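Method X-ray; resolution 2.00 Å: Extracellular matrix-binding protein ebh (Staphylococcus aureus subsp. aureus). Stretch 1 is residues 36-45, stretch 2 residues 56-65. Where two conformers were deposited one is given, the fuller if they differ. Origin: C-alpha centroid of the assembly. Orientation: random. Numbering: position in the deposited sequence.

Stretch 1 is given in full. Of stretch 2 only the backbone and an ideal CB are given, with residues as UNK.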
# COMPACT_ATOMS: atom_id res chain seq x y z
N GLN A 36 -2.73 -12.37 11.27
CA GLN A 36 -3.50 -12.61 12.51
C GLN A 36 -4.46 -11.45 12.83
O GLN A 36 -5.61 -11.67 13.19
CB GLN A 36 -2.49 -12.85 13.64
CG GLN A 36 -1.78 -14.17 13.40
CD GLN A 36 -0.56 -14.41 14.29
OE1 GLN A 36 0.35 -15.19 13.95
NE2 GLN A 36 -0.54 -13.77 15.44
N ALA A 37 -4.00 -10.20 12.60
CA ALA A 37 -4.85 -8.99 12.82
C ALA A 37 -6.05 -8.98 11.86
O ALA A 37 -7.19 -8.64 12.27
CB ALA A 37 -4.04 -7.69 12.63
N VAL A 38 -5.79 -9.31 10.58
CA VAL A 38 -6.85 -9.39 9.59
C VAL A 38 -7.88 -10.48 9.98
O VAL A 38 -9.04 -10.21 9.95
CB VAL A 38 -6.32 -9.55 8.16
CG1 VAL A 38 -7.49 -9.67 7.20
CG2 VAL A 38 -5.51 -8.33 7.74
N SER A 39 -7.42 -11.67 10.38
CA SER A 39 -8.32 -12.72 10.80
C SER A 39 -9.16 -12.33 11.99
O SER A 39 -10.40 -12.59 12.04
CB SER A 39 -7.53 -14.00 11.17
OG SER A 39 -6.77 -14.39 10.08
N ALA A 40 -8.52 -11.69 12.96
CA ALA A 40 -9.26 -11.19 14.16
C ALA A 40 -10.36 -10.13 13.77
O ALA A 40 -11.46 -10.15 14.29
CB ALA A 40 -8.28 -10.64 15.21
N ALA A 41 -10.05 -9.24 12.83
CA ALA A 41 -10.98 -8.23 12.38
C ALA A 41 -12.12 -8.92 11.64
O ALA A 41 -13.27 -8.53 11.81
CB ALA A 41 -10.34 -7.24 11.46
N GLU A 42 -11.79 -9.96 10.82
CA GLU A 42 -12.81 -10.70 10.06
C GLU A 42 -13.79 -11.39 10.98
O GLU A 42 -14.99 -11.50 10.69
CB GLU A 42 -12.16 -11.69 9.08
CG GLU A 42 -11.54 -11.06 7.84
CD GLU A 42 -10.67 -12.04 7.00
OE1 GLU A 42 -10.34 -13.15 7.49
OE2 GLU A 42 -10.32 -11.69 5.85
N THR A 43 -13.29 -11.87 12.11
CA THR A 43 -14.13 -12.51 13.12
C THR A 43 -15.18 -11.52 13.62
O THR A 43 -16.36 -11.82 13.64
CB THR A 43 -13.25 -13.04 14.27
OG1 THR A 43 -12.54 -14.18 13.82
CG2 THR A 43 -14.13 -13.44 15.51
N ILE A 44 -14.75 -10.31 13.96
CA ILE A 44 -15.65 -9.24 14.37
C ILE A 44 -16.65 -8.85 13.27
O ILE A 44 -17.85 -8.83 13.50
CB ILE A 44 -14.85 -8.00 14.84
CG1 ILE A 44 -14.18 -8.34 16.18
CG2 ILE A 44 -15.75 -6.77 14.95
CD1 ILE A 44 -13.02 -7.43 16.50
N LEU A 45 -16.16 -8.60 12.06
CA LEU A 45 -17.03 -8.26 10.94
C LEU A 45 -18.00 -9.40 10.63
O LEU A 45 -18.88 -9.23 9.81
CB LEU A 45 -16.22 -7.90 9.71
CG LEU A 45 -15.28 -6.73 9.93
CD1 LEU A 45 -14.31 -6.56 8.77
CD2 LEU A 45 -16.06 -5.46 10.17
N UNK A 56 -14.87 -0.56 21.81
CA UNK A 56 -13.49 -0.82 22.21
C UNK A 56 -12.87 -2.01 21.47
O UNK A 56 -11.71 -1.98 21.11
CB UNK A 56 -13.43 -1.07 23.72
N UNK A 57 -13.64 -3.07 21.29
CA UNK A 57 -13.17 -4.28 20.55
C UNK A 57 -12.97 -4.05 19.08
O UNK A 57 -12.01 -4.55 18.49
CB UNK A 57 -14.17 -5.43 20.72
N UNK A 58 -13.89 -3.30 18.49
CA UNK A 58 -13.77 -2.90 17.09
C UNK A 58 -12.58 -1.95 16.93
O UNK A 58 -11.78 -2.08 16.02
CB UNK A 58 -15.06 -2.24 16.60
N UNK A 59 -12.44 -1.01 17.85
CA UNK A 59 -11.37 -0.06 17.76
C UNK A 59 -10.02 -0.74 17.94
O UNK A 59 -9.08 -0.37 17.28
CB UNK A 59 -11.56 1.05 18.80
N UNK A 60 -9.90 -1.65 18.90
CA UNK A 60 -8.64 -2.39 19.12
C UNK A 60 -8.33 -3.26 17.86
O UNK A 60 -7.20 -3.31 17.38
CB UNK A 60 -8.74 -3.26 20.37
N UNK A 61 -9.35 -3.88 17.27
CA UNK A 61 -9.13 -4.67 16.04
C UNK A 61 -8.59 -3.80 14.91
O UNK A 61 -7.71 -4.22 14.14
CB UNK A 61 -10.43 -5.34 15.60
N UNK A 62 -9.15 -2.60 14.77
CA UNK A 62 -8.74 -1.66 13.73
C UNK A 62 -7.30 -1.20 13.92
O UNK A 62 -6.51 -1.23 12.96
CB UNK A 62 -9.67 -0.45 13.72
N UNK A 63 -6.97 -0.81 15.14
CA UNK A 63 -5.66 -0.40 15.51
C UNK A 63 -4.68 -1.52 15.22
O UNK A 63 -3.63 -1.27 14.68
CB UNK A 63 -5.62 0.01 16.98
N UNK A 64 -5.03 -2.75 15.56
CA UNK A 64 -4.13 -3.88 15.36
C UNK A 64 -3.86 -4.16 13.90
O UNK A 64 -2.74 -4.45 13.51
CB UNK A 64 -4.71 -5.13 16.02
N UNK A 65 -4.85 -4.02 13.06
CA UNK A 65 -4.62 -4.11 11.63
C UNK A 65 -3.74 -2.96 11.13
O UNK A 65 -2.81 -3.21 10.38
CB UNK A 65 -5.96 -4.12 10.88

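The two helices run nearly antiparallel, at 154°, with axes 8.7 Å apart at closest approach. Stretch 1 offers a smooth, apolar strip of Ala37, Ala41 and Ile44, so the rule to expect is a small residue where CB points straight at stretch 1, and a branched aliphatic where CB points sideways beside the alanines or the isoleucine.

At position 56, helical and with nothing of stretch 1 within 5.5 Å of its CB, the contact imposes no choice; polar or apolar would do. It is Thr56, chi1 in p.

Position 57 points sideways, its CB 4.8 Å from Ile44 CD1. Small or medium side chains suit the margin, and a long one could run past the isoleucine. The deposited residue is Ala57, whose carbonyl O meets Ile44 CD1 at 3.6 Å.

Position 58 also points sideways, with its CB 4.9 Å from Ile44 CG2. The gap is apolar, so Val, Ile, Leu or Met would all be reasonable. Val58, chi1 t, sends CG2 to within 4.1 Å of Ile44 CG2.

Positions 59 and 60 find nothing of stretch 1 near their CB atoms; helix-compatible polar residues are natural there. They are Glu59 and Gln60, neither of which touches stretch 1.

Position 61 is the strictest. Its CB points toward stretch 1, only 3.4 Å from Ile44 CD1 and 4.4 Å from Ala41 CA, which leaves little beyond a methyl; Ala or Gly is indicated. Ala61 it is, its CB packed 3.5 Å from Ile44 CD1. The CA atoms of Ala41 and Ala61 lie 5.4 Å apart, an approach that suits two such short side chains. Just beside this pair, one water donates to both Ala37 O (2.6 Å) and Ala61 O (2.8 Å), bridging the helices, which share no direct hydrogen bond.

Position 62 points away, and 63 is out of reach; stretch 1 constrains neither. The residues are Leu62 and Asn63.

Position 64 points toward stretch 1, its CB 4.3 Å from Ala37 CB. Ala would fit, as would a polar chain able to turn away from the methyl. Asn64, chi1 m, leads its amide away from the alanine, Asn64 CG lying 5.6 Å from Ala37 CB; its backbone O lies 3.6 Å from Ala37 CB.

At position 65 the CA atoms of this residue and Ala37 come within 5.0 Å, yet CB points sideways, 4.4 Å from Ala37 CB and 5.4 Å from Ala41 CB. A beta-branched or other compact aliphatic could fill the groove beside these alanines. Val65, chi1 t, does so: CG2 sits 4.0 Å from Ala37 CB and 4.1 Å from Ala41 CB, while CG1 lies 4.5 Å from Val38 CG2.

Stretch 2, residues 56-65: TAVEQALNNV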
# COMPACT_ATOMS: atom_id res chain seq x y z
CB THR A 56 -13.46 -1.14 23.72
OG1 THR A 56 -14.49 -2.09 24.02
CG2 THR A 56 -13.71 0.15 24.59
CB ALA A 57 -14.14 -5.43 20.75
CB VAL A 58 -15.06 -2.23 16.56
CG1 VAL A 58 -14.91 -1.88 15.09
CG2 VAL A 58 -16.27 -3.14 16.75
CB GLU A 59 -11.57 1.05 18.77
CG GLU A 59 -10.34 1.91 18.98
CD GLU A 59 -10.62 3.10 19.90
OE1 GLU A 59 -10.00 3.24 21.00
OE2 GLU A 59 -11.51 3.88 19.52
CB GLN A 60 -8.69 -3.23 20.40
CG GLN A 60 -8.15 -2.44 21.67
CD GLN A 60 -8.78 -2.84 23.01
OE1 GLN A 60 -8.73 -2.08 24.03
NE2 GLN A 60 -9.36 -4.03 23.04
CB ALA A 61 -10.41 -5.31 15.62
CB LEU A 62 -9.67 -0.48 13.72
CG LEU A 62 -9.40 0.69 12.82
CD1 LEU A 62 -9.18 0.29 11.40
CD2 LEU A 62 -10.60 1.63 12.92
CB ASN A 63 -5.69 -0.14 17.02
CG ASN A 63 -4.45 0.52 17.52
OD1 ASN A 63 -3.98 1.50 16.94
ND2 ASN A 63 -3.98 0.08 18.70
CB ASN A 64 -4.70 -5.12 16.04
CG ASN A 64 -4.61 -5.02 17.56
OD1 ASN A 64 -3.92 -4.17 18.08
ND2 ASN A 64 -5.31 -5.91 18.26
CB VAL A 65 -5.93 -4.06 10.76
CG1 VAL A 65 -5.58 -4.15 9.27
CG2 VAL A 65 -6.82 -5.25 11.10
O HOH W 1 -7.45 -7.05 14.34
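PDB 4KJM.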